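Long-range contacts in Non-heme chloroperoxidase CPO-A1 (Streptomyces aureofaciens, PDB 1A8Q), which brominates substrates without a haem cofactor and may be the chlorinating enzyme of 7-chlorotetracycline biosynthesis: residues Asp82-Asp87 against Thr109-Ser114; Arg113-Leu118 against Phe211-Leu216; Trp28-Asp33 against Trp181-Ala186. One frame throughout, in Å; residues are numbered along the deposited sequence.

Overall arrangement
All three contacts lie within one alpha/beta hydrolase fold. Contacts 1 and 2 are neighbours, their centres about 13 Å apart, and share Arg113 and Ser114 on strand 112-118: contact 1 joins the start of that strand to the loop leading into strand 88-93, and contact 2 pairs it with strand 215-220 on its other side. They also touch directly, Thr109 meeting Asp212 and Ile213. Contact 3 sits about 26 Å from contact 1 and 25 Å from contact 2, between centres; it fastens helix 174-184, inserted after strand 112-118, to the loop after strand 21-25. Along the chain contact 1 is nested between the segments of contact 3, whereas contacts 2 and 3 interleave.

Contact 1: Asp82-Asp87 against Thr109-Ser114; sequences DLDLRD and TGRLRS
The guanidinium of Arg86 lies on one face of the Arg111 guanidinium, the two centres 4.5 Å apart and the planes 29° from parallel. Arg86 CZ is displaced toward the rim of its neighbour; in return Arg111 NH1 lies over one face of the Arg86 group, with Gly110 O at its edge. At the edge of the Arg111 group, near its plane, are Asp84 OD1 and Leu85 O. NH1 of Arg111 serves both acceptors: it gives an almost straight bond of 3.0 Å to the anti lone pair of Asp84 OD1, part of a salt bridge, and a second of 2.9 Å to Leu85 O, reached from above that carbonyl's plane. These two bonds fix the rotation of the group, and the Asp84 carboxylate probably eases the repulsion between the stacked cations. Asp84 closes helix 69-82 in a Schellman motif, while Arg111 belongs to the type I turn Thr109-Leu112; the contact ties together the loops entering strands 88-93 and 112-118, inner neighbours in the alpha/beta hydrolase sheet. Further on, Asp87 and Arg113 run side by side, and Asp87 OD2 makes a salt bridge of 2.9 Å with Arg113 NH1. CG of Arg113 is anti to the backbone N (chi1 178°), and the chain stays extended to NE, its CB and CD each 3.3 Å from Asp87 OD1; NE reaches the C-terminal OXT of Lys274. A water accepts from Asp87 N and donates to Gly110 O.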
loop_
_atom_site.group_PDB
_atom_site.type_symbol
_atom_site.label_atom_id
_atom_site.label_comp_id
_atom_site.label_asym_id
_atom_site.label_seq_id
_atom_site.Cartn_x
_atom_site.Cartn_y
_atom_site.Cartn_z
ATOM N N ASP A 82 -18.767 -2.276 -8.809
ATOM C CA ASP A 82 -18.920 -2.666 -10.213
ATOM C C ASP A 82 -18.791 -4.179 -10.369
ATOM O O ASP A 82 -19.500 -4.797 -11.170
ATOM C CB ASP A 82 -17.827 -2.004 -11.060
ATOM C CG ASP A 82 -17.845 -2.309 -12.542
ATOM O OD1 ASP A 82 -18.934 -2.421 -13.149
ATOM O OD2 ASP A 82 -16.771 -2.354 -13.180
ATOM N N LEU A 83 -17.836 -4.792 -9.702
ATOM C CA LEU A 83 -17.612 -6.235 -9.747
ATOM C C LEU A 83 -18.483 -7.006 -8.760
ATOM O O LEU A 83 -18.432 -8.234 -8.733
ATOM C CB LEU A 83 -16.128 -6.525 -9.460
ATOM C CG LEU A 83 -15.177 -5.981 -10.549
ATOM C CD1 LEU A 83 -13.736 -6.332 -10.203
ATOM C CD2 LEU A 83 -15.548 -6.500 -11.922
ATOM N N ASP A 84 -19.231 -6.283 -7.953
ATOM C CA ASP A 84 -20.102 -6.767 -6.899
ATOM C C ASP A 84 -19.392 -7.804 -6.050
ATOM O O ASP A 84 -19.822 -8.952 -5.874
ATOM C CB ASP A 84 -21.416 -7.305 -7.483
ATOM C CG ASP A 84 -22.460 -7.474 -6.381
ATOM O OD1 ASP A 84 -22.296 -6.986 -5.241
ATOM O OD2 ASP A 84 -23.459 -8.148 -6.707
ATOM N N LEU A 85 -18.248 -7.411 -5.491
ATOM C CA LEU A 85 -17.445 -8.318 -4.696
ATOM C C LEU A 85 -17.888 -8.351 -3.235
ATOM O O LEU A 85 -18.210 -7.326 -2.649
ATOM C CB LEU A 85 -15.985 -7.855 -4.714
ATOM C CG LEU A 85 -15.399 -7.811 -6.153
ATOM C CD1 LEU A 85 -13.974 -7.289 -6.050
ATOM C CD2 LEU A 85 -15.408 -9.207 -6.758
ATOM N N ARG A 86 -17.927 -9.558 -2.683
ATOM C CA ARG A 86 -18.310 -9.786 -1.293
ATOM C C ARG A 86 -17.330 -10.708 -0.606
ATOM O O ARG A 86 -16.618 -11.501 -1.257
ATOM C CB ARG A 86 -19.694 -10.482 -1.270
ATOM C CG ARG A 86 -20.834 -9.662 -1.871
ATOM C CD ARG A 86 -21.135 -8.538 -0.892
ATOM N NE ARG A 86 -22.396 -7.830 -1.082
ATOM C CZ ARG A 86 -22.773 -6.921 -0.171
ATOM N NH1 ARG A 86 -22.020 -6.710 0.899
ATOM N NH2 ARG A 86 -23.892 -6.233 -0.335
ATOM N N ASP A 87 -17.272 -10.673 0.739
ATOM C CA ASP A 87 -16.380 -11.528 1.509
ATOM C C ASP A 87 -14.933 -11.268 1.120
ATOM O O ASP A 87 -14.146 -12.196 1.001
ATOM C CB ASP A 87 -16.724 -13.003 1.320
ATOM C CG ASP A 87 -16.469 -13.886 2.518
ATOM O OD1 ASP A 87 -16.310 -13.373 3.647
ATOM O OD2 ASP A 87 -16.438 -15.138 2.394
ATOM N N THR A 109 -17.706 -1.986 6.492
ATOM C CA THR A 109 -17.128 -3.299 6.259
ATOM C C THR A 109 -18.108 -4.342 5.745
ATOM O O THR A 109 -17.767 -5.544 5.733
ATOM C CB THR A 109 -16.493 -3.846 7.553
ATOM O OG1 THR A 109 -17.537 -3.868 8.571
ATOM C CG2 THR A 109 -15.346 -2.970 8.011
ATOM N N GLY A 110 -19.227 -3.920 5.176
ATOM C CA GLY A 110 -20.243 -4.872 4.719
ATOM C C GLY A 110 -19.770 -5.838 3.647
ATOM O O GLY A 110 -20.170 -7.012 3.630
ATOM N N ARG A 111 -18.858 -5.393 2.775
ATOM C CA ARG A 111 -18.348 -6.281 1.725
ATOM C C ARG A 111 -17.086 -7.009 2.143
ATOM O O ARG A 111 -16.504 -7.762 1.335
ATOM C CB ARG A 111 -17.982 -5.434 0.481
ATOM C CG ARG A 111 -19.141 -4.863 -0.278
ATOM C CD ARG A 111 -18.686 -4.112 -1.544
ATOM N NE ARG A 111 -19.853 -3.640 -2.274
ATOM C CZ ARG A 111 -20.637 -4.291 -3.099
ATOM N NH1 ARG A 111 -20.427 -5.551 -3.425
ATOM N NH2 ARG A 111 -21.650 -3.612 -3.639
ATOM N N LEU A 112 -16.603 -6.785 3.357
ATOM C CA LEU A 112 -15.295 -7.280 3.726
ATOM C C LEU A 112 -15.308 -8.430 4.725
ATOM O O LEU A 112 -16.107 -8.471 5.668
ATOM C CB LEU A 112 -14.411 -6.180 4.354
ATOM C CG LEU A 112 -14.361 -4.827 3.625
ATOM C CD1 LEU A 112 -13.436 -3.869 4.356
ATOM C CD2 LEU A 112 -13.880 -5.064 2.187
ATOM N N ARG A 113 -14.346 -9.304 4.538
ATOM C CA ARG A 113 -14.092 -10.387 5.483
ATOM C C ARG A 113 -12.963 -10.020 6.419
ATOM O O ARG A 113 -13.042 -10.281 7.638
ATOM C CB ARG A 113 -13.700 -11.662 4.719
ATOM C CG ARG A 113 -13.379 -12.785 5.728
ATOM C CD ARG A 113 -13.347 -14.065 4.900
ATOM N NE ARG A 113 -13.550 -15.244 5.680
ATOM C CZ ARG A 113 -14.068 -16.389 5.264
ATOM N NH1 ARG A 113 -14.505 -16.566 4.029
ATOM N NH2 ARG A 113 -14.166 -17.337 6.192
ATOM N N SER A 114 -11.851 -9.507 5.884
ATOM C CA SER A 114 -10.666 -9.269 6.693
ATOM C C SER A 114 -9.729 -8.277 5.953
ATOM O O SER A 114 -10.036 -7.931 4.818
ATOM C CB SER A 114 -9.898 -10.559 7.002
ATOM O OG SER A 114 -9.639 -11.242 5.746
HETATM O O HOH W 1 -19.252 -9.526 2.654
#

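Contact 2: Arg113-Leu118 against Phe211-Leu216; sequences RSAVLL and FDIPTL
Ala115 is gripped through both its backbone polar atoms: its N donates to Pro214 O at 3.1 Å, and its O accepts from Leu216 N at 2.9 Å. The next rung follows at once, Leu117 N giving a 2.8 Å bond to Leu216 O, with the donor nearly along the C=O axis. Two of these carbonyls are approached by CA-H groups as well, Ala115 O by Thr215 CA and Leu216 O by Val116 CA. On the face carrying Ala115 and Thr215, Ala115 CB meets Ile213 CD1 at 4.0 Å and Phe211 CE2 at 4.2 Å. On the other face Val116 CG1 comes to 4.3 Å from Leu216 CD2. This is the parallel pairing of strands 112-118 and 215-220 in the central sheet of the alpha/beta hydrolase fold, with Ala115 opposite Thr215 and Val116 opposite Leu216. Before the pairing begins, Arg113 O rests against Pro214 CD and Ile213 CB. Ile213 holds CG1 between its backbone N and carbonyl carbon (chi1 54°), and CD1 is anti (chi2 178°), which carries it to the Ser114 backbone, 3.7 Å from Ser114 C. Thr215 OG1 turns back to donate to Ile213 O at 3.1 Å, a bond made from above the carbonyl plane. Farther out, helix 96-107 packs on one face through Leu100, which touches Ala115, Leu117 and Phe211; Phe271 of helix 260-272 packs on the other, against Val116 and Leu216. Ser114 OG bonds to Thr89 OG1 on strand 88-93.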
loop_
_atom_site.group_PDB
_atom_site.type_symbol
_atom_site.label_atom_id
_atom_site.label_comp_id
_atom_site.label_asym_id
_atom_site.label_seq_id
_atom_site.Cartn_x
_atom_site.Cartn_y
_atom_site.Cartn_z
ATOM N N ARG A 113 -14.346 -9.304 4.538
ATOM C CA ARG A 113 -14.092 -10.387 5.483
ATOM C C ARG A 113 -12.963 -10.020 6.419
ATOM O O ARG A 113 -13.042 -10.281 7.638
ATOM C CB ARG A 113 -13.700 -11.662 4.719
ATOM C CG ARG A 113 -13.379 -12.785 5.728
ATOM C CD ARG A 113 -13.347 -14.065 4.900
ATOM N NE ARG A 113 -13.550 -15.244 5.680
ATOM C CZ ARG A 113 -14.068 -16.389 5.264
ATOM N NH1 ARG A 113 -14.505 -16.566 4.029
ATOM N NH2 ARG A 113 -14.166 -17.337 6.192
ATOM N N SER A 114 -11.851 -9.507 5.884
ATOM C CA SER A 114 -10.666 -9.269 6.693
ATOM C C SER A 114 -9.729 -8.277 5.953
ATOM O O SER A 114 -10.036 -7.931 4.818
ATOM C CB SER A 114 -9.898 -10.559 7.002
ATOM O OG SER A 114 -9.639 -11.242 5.746
ATOM N N ALA A 115 -8.671 -7.873 6.630
ATOM C CA ALA A 115 -7.763 -6.860 6.073
ATOM C C ALA A 115 -6.341 -7.120 6.503
ATOM O O ALA A 115 -6.043 -7.721 7.533
ATOM C CB ALA A 115 -8.138 -5.469 6.600
ATOM N N VAL A 116 -5.400 -6.731 5.609
ATOM C CA VAL A 116 -3.985 -6.909 5.911
ATOM C C VAL A 116 -3.309 -5.558 5.665
ATOM O O VAL A 116 -3.482 -5.025 4.569
ATOM C CB VAL A 116 -3.308 -7.938 4.975
ATOM C CG1 VAL A 116 -1.827 -8.051 5.278
ATOM C CG2 VAL A 116 -4.004 -9.311 5.135
ATOM N N LEU A 117 -2.522 -5.093 6.618
ATOM C CA LEU A 117 -1.816 -3.814 6.468
ATOM C C LEU A 117 -0.347 -4.149 6.449
ATOM O O LEU A 117 0.245 -4.513 7.460
ATOM C CB LEU A 117 -2.144 -2.904 7.673
ATOM C CG LEU A 117 -3.541 -2.291 7.713
ATOM C CD1 LEU A 117 -3.608 -1.486 9.030
ATOM C CD2 LEU A 117 -3.854 -1.321 6.593
ATOM N N LEU A 118 0.286 -4.079 5.266
ATOM C CA LEU A 118 1.715 -4.383 5.171
ATOM C C LEU A 118 2.523 -3.111 5.093
ATOM O O LEU A 118 2.335 -2.313 4.135
ATOM C CB LEU A 118 1.906 -5.173 3.821
ATOM C CG LEU A 118 3.366 -5.479 3.465
ATOM C CD1 LEU A 118 4.055 -6.407 4.446
ATOM C CD2 LEU A 118 3.453 -6.144 2.069
ATOM N N PHE A 211 -12.770 -0.405 12.515
ATOM C CA PHE A 211 -12.530 -1.759 11.990
ATOM C C PHE A 211 -13.273 -2.751 12.895
ATOM O O PHE A 211 -13.249 -2.546 14.122
ATOM C CB PHE A 211 -11.049 -2.068 11.987
ATOM C CG PHE A 211 -10.251 -1.582 10.782
ATOM C CD1 PHE A 211 -10.299 -0.266 10.409
ATOM C CD2 PHE A 211 -9.420 -2.472 10.120
ATOM C CE1 PHE A 211 -9.553 0.192 9.316
ATOM C CE2 PHE A 211 -8.669 -2.029 9.028
ATOM C CZ PHE A 211 -8.741 -0.703 8.641
ATOM N N ASP A 212 -13.916 -3.725 12.312
ATOM C CA ASP A 212 -14.604 -4.749 13.105
ATOM C C ASP A 212 -14.415 -6.104 12.425
ATOM O O ASP A 212 -15.342 -6.925 12.346
ATOM C CB ASP A 212 -16.075 -4.362 13.241
ATOM C CG ASP A 212 -16.872 -4.254 11.975
ATOM O OD1 ASP A 212 -16.306 -4.312 10.852
ATOM O OD2 ASP A 212 -18.117 -4.134 12.027
ATOM N N ILE A 213 -13.339 -6.205 11.638
ATOM C CA ILE A 213 -13.004 -7.445 10.925
ATOM C C ILE A 213 -11.607 -7.854 11.323
ATOM O O ILE A 213 -10.821 -7.002 11.736
ATOM C CB ILE A 213 -13.025 -7.219 9.393
ATOM C CG1 ILE A 213 -12.113 -6.045 9.002
ATOM C CG2 ILE A 213 -14.464 -6.989 8.919
ATOM C CD1 ILE A 213 -12.071 -5.835 7.487
ATOM N N PRO A 214 -11.222 -9.128 11.226
ATOM C CA PRO A 214 -9.899 -9.580 11.594
ATOM C C PRO A 214 -8.880 -8.786 10.752
ATOM O O PRO A 214 -9.148 -8.673 9.563
ATOM C CB PRO A 214 -9.863 -11.061 11.229
ATOM C CG PRO A 214 -11.273 -11.463 11.085
ATOM C CD PRO A 214 -12.116 -10.238 10.828
ATOM N N THR A 215 -7.789 -8.392 11.358
ATOM C CA THR A 215 -6.827 -7.561 10.652
ATOM C C THR A 215 -5.443 -8.030 11.025
ATOM O O THR A 215 -5.151 -8.259 12.208
ATOM C CB THR A 215 -6.988 -6.070 11.058
ATOM O OG1 THR A 215 -8.293 -5.609 10.670
ATOM C CG2 THR A 215 -5.894 -5.277 10.341
ATOM N N LEU A 216 -4.595 -8.265 10.038
ATOM C CA LEU A 216 -3.217 -8.608 10.252
ATOM C C LEU A 216 -2.339 -7.411 9.892
ATOM O O LEU A 216 -2.496 -6.880 8.792
ATOM C CB LEU A 216 -2.829 -9.764 9.305
ATOM C CG LEU A 216 -1.358 -10.156 9.304
ATOM C CD1 LEU A 216 -0.837 -10.708 10.614
ATOM C CD2 LEU A 216 -1.136 -11.202 8.189
#

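Contact 3: Trp28-Asp33 against Trp181-Ala186; sequences WPLNGD and WYMAMA
Met183 reaches from helix 174-184 toward Leu30 and Asn31, in the loop that follows strand 21-25 of the alpha/beta hydrolase core. The helix belongs to the insertion after strand 112-118 that caps such cores, and the Leu30 side chain is about 7 Å from that of His252 and about 8 Å from that of Ser94, both of the catalytic triad. Leu30 CD2 lies 3.9 Å from Met183 CB, the two side chains crossing at a slant, with Met183 CE also touching that methyl, at 4.2 Å. Met183 SD, anti to CA (chi2 -175°), comes 3.9 Å from Asp33 CB; the bend at chi3 (-85°) turns CE to Leu30 CD2. One residue along, Ala184 packs against Pro29, which follows a cis peptide bond: CB meets the proline CG at 3.7 Å, while Ala184 CA directs its C-H at Pro29 O. Trp155 of helix 137-162 touches both. No direct hydrogen bond spans the interface. Asn31 OD1 is taken by an Asx turn, accepting from Asp33 N at 2.9 Å, and the amide nitrogen, ND2, lies 3.8 Å from Met183 CB. Beside it a water accepts from Asn31 ND2 at 3.3 Å and donates to both Leu30 O and Met183 O, the latter at 2.8 Å.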
loop_
_atom_site.group_PDB
_atom_site.type_symbol
_atom_site.label_atom_id
_atom_site.label_comp_id
_atom_site.label_asym_id
_atom_site.label_seq_id
_atom_site.Cartn_x
_atom_site.Cartn_y
_atom_site.Cartn_z
ATOM N N TRP A 28 3.046 3.959 -2.930
ATOM C CA TRP A 28 3.656 4.982 -3.790
ATOM C C TRP A 28 5.073 4.580 -4.052
ATOM O O TRP A 28 5.791 4.115 -3.145
ATOM C CB TRP A 28 3.629 6.255 -2.920
ATOM C CG TRP A 28 4.276 7.531 -3.398
ATOM C CD1 TRP A 28 3.681 8.536 -4.067
ATOM C CD2 TRP A 28 5.633 7.940 -3.165
ATOM N NE1 TRP A 28 4.566 9.560 -4.300
ATOM C CE2 TRP A 28 5.767 9.214 -3.749
ATOM C CE3 TRP A 28 6.741 7.385 -2.528
ATOM C CZ2 TRP A 28 6.957 9.950 -3.720
ATOM C CZ3 TRP A 28 7.931 8.100 -2.494
ATOM C CH2 TRP A 28 8.017 9.375 -3.098
ATOM N N PRO A 29 5.629 4.905 -5.238
ATOM C CA PRO A 29 4.922 5.446 -6.391
ATOM C C PRO A 29 4.669 4.396 -7.467
ATOM O O PRO A 29 4.964 4.580 -8.669
ATOM C CB PRO A 29 6.047 6.381 -6.901
ATOM C CG PRO A 29 7.316 5.614 -6.671
ATOM C CD PRO A 29 7.078 4.736 -5.465
ATOM N N LEU A 30 4.174 3.241 -7.040
ATOM C CA LEU A 30 4.119 2.068 -7.927
ATOM C C LEU A 30 2.756 1.859 -8.498
ATOM O O LEU A 30 2.049 2.816 -8.820
ATOM C CB LEU A 30 4.621 0.881 -7.067
ATOM C CG LEU A 30 5.947 1.107 -6.351
ATOM C CD1 LEU A 30 6.294 -0.163 -5.553
ATOM C CD2 LEU A 30 7.077 1.440 -7.325
ATOM N N ASN A 31 2.393 0.585 -8.741
ATOM C CA ASN A 31 1.117 0.294 -9.339
ATOM C C ASN A 31 0.826 -1.199 -9.087
ATOM O O ASN A 31 1.601 -1.751 -8.313
ATOM C CB ASN A 31 1.039 0.666 -10.826
ATOM C CG ASN A 31 2.087 -0.021 -11.678
ATOM O OD1 ASN A 31 2.091 -1.252 -11.753
ATOM N ND2 ASN A 31 2.967 0.701 -12.397
ATOM N N GLY A 32 -0.234 -1.741 -9.624
ATOM C CA GLY A 32 -0.599 -3.124 -9.328
ATOM C C GLY A 32 0.434 -4.144 -9.743
ATOM O O GLY A 32 0.444 -5.267 -9.189
ATOM N N ASP A 33 1.392 -3.795 -10.629
ATOM C CA ASP A 33 2.473 -4.750 -10.899
ATOM C C ASP A 33 3.339 -5.034 -9.694
ATOM O O ASP A 33 4.091 -6.022 -9.672
ATOM C CB ASP A 33 3.429 -4.207 -11.984
ATOM C CG ASP A 33 2.856 -4.362 -13.379
ATOM O OD1 ASP A 33 1.868 -5.087 -13.507
ATOM O OD2 ASP A 33 3.374 -3.707 -14.335
ATOM N N TRP A 181 11.990 1.687 -10.558
ATOM C CA TRP A 181 12.033 2.845 -11.491
ATOM C C TRP A 181 11.024 2.692 -12.606
ATOM O O TRP A 181 10.306 3.640 -12.939
ATOM C CB TRP A 181 13.454 2.970 -12.030
ATOM C CG TRP A 181 13.628 4.003 -13.115
ATOM C CD1 TRP A 181 13.804 5.334 -12.975
ATOM C CD2 TRP A 181 13.615 3.703 -14.513
ATOM N NE1 TRP A 181 13.927 5.907 -14.257
ATOM C CE2 TRP A 181 13.828 4.918 -15.189
ATOM C CE3 TRP A 181 13.489 2.537 -15.264
ATOM C CZ2 TRP A 181 13.882 4.998 -16.578
ATOM C CZ3 TRP A 181 13.567 2.614 -16.646
ATOM C CH2 TRP A 181 13.733 3.857 -17.307
ATOM N N TYR A 182 10.930 1.522 -13.235
ATOM C CA TYR A 182 10.004 1.280 -14.350
ATOM C C TYR A 182 8.561 1.531 -13.956
ATOM O O TYR A 182 7.790 2.144 -14.714
ATOM C CB TYR A 182 10.188 -0.205 -14.766
ATOM C CG TYR A 182 9.245 -0.709 -15.825
ATOM C CD1 TYR A 182 8.049 -1.328 -15.494
ATOM C CD2 TYR A 182 9.625 -0.652 -17.174
ATOM C CE1 TYR A 182 7.187 -1.812 -16.454
ATOM C CE2 TYR A 182 8.779 -1.172 -18.137
ATOM C CZ TYR A 182 7.598 -1.773 -17.776
ATOM O OH TYR A 182 6.720 -2.265 -18.713
ATOM N N MET A 183 8.120 1.045 -12.777
ATOM C CA MET A 183 6.780 1.303 -12.318
ATOM C C MET A 183 6.585 2.818 -12.017
ATOM O O MET A 183 5.500 3.313 -12.341
ATOM C CB MET A 183 6.473 0.474 -11.024
ATOM C CG MET A 183 6.404 -1.010 -11.479
ATOM S SD MET A 183 5.890 -1.973 -9.992
ATOM C CE MET A 183 7.495 -2.200 -9.274
ATOM N N ALA A 184 7.571 3.417 -11.407
ATOM C CA ALA A 184 7.423 4.849 -11.014
ATOM C C ALA A 184 7.356 5.768 -12.210
ATOM O O ALA A 184 6.661 6.801 -12.147
ATOM C CB ALA A 184 8.607 5.185 -10.124
ATOM N N MET A 185 7.909 5.366 -13.374
ATOM C CA MET A 185 7.886 6.268 -14.543
ATOM C C MET A 185 6.489 6.363 -15.076
ATOM O O MET A 185 6.173 7.275 -15.870
ATOM C CB MET A 185 8.871 5.749 -15.612
ATOM C CG MET A 185 10.324 5.957 -15.155
ATOM S SD MET A 185 10.739 7.720 -14.943
ATOM C CE MET A 185 10.668 8.168 -16.686
ATOM N N ALA A 186 5.533 5.502 -14.698
ATOM C CA ALA A 186 4.173 5.592 -15.170
ATOM C C ALA A 186 3.324 6.490 -14.264
ATOM O O ALA A 186 2.152 6.698 -14.625
ATOM C CB ALA A 186 3.509 4.206 -15.204
HETATM O O HOH W 2 2.924 3.821 -11.437
#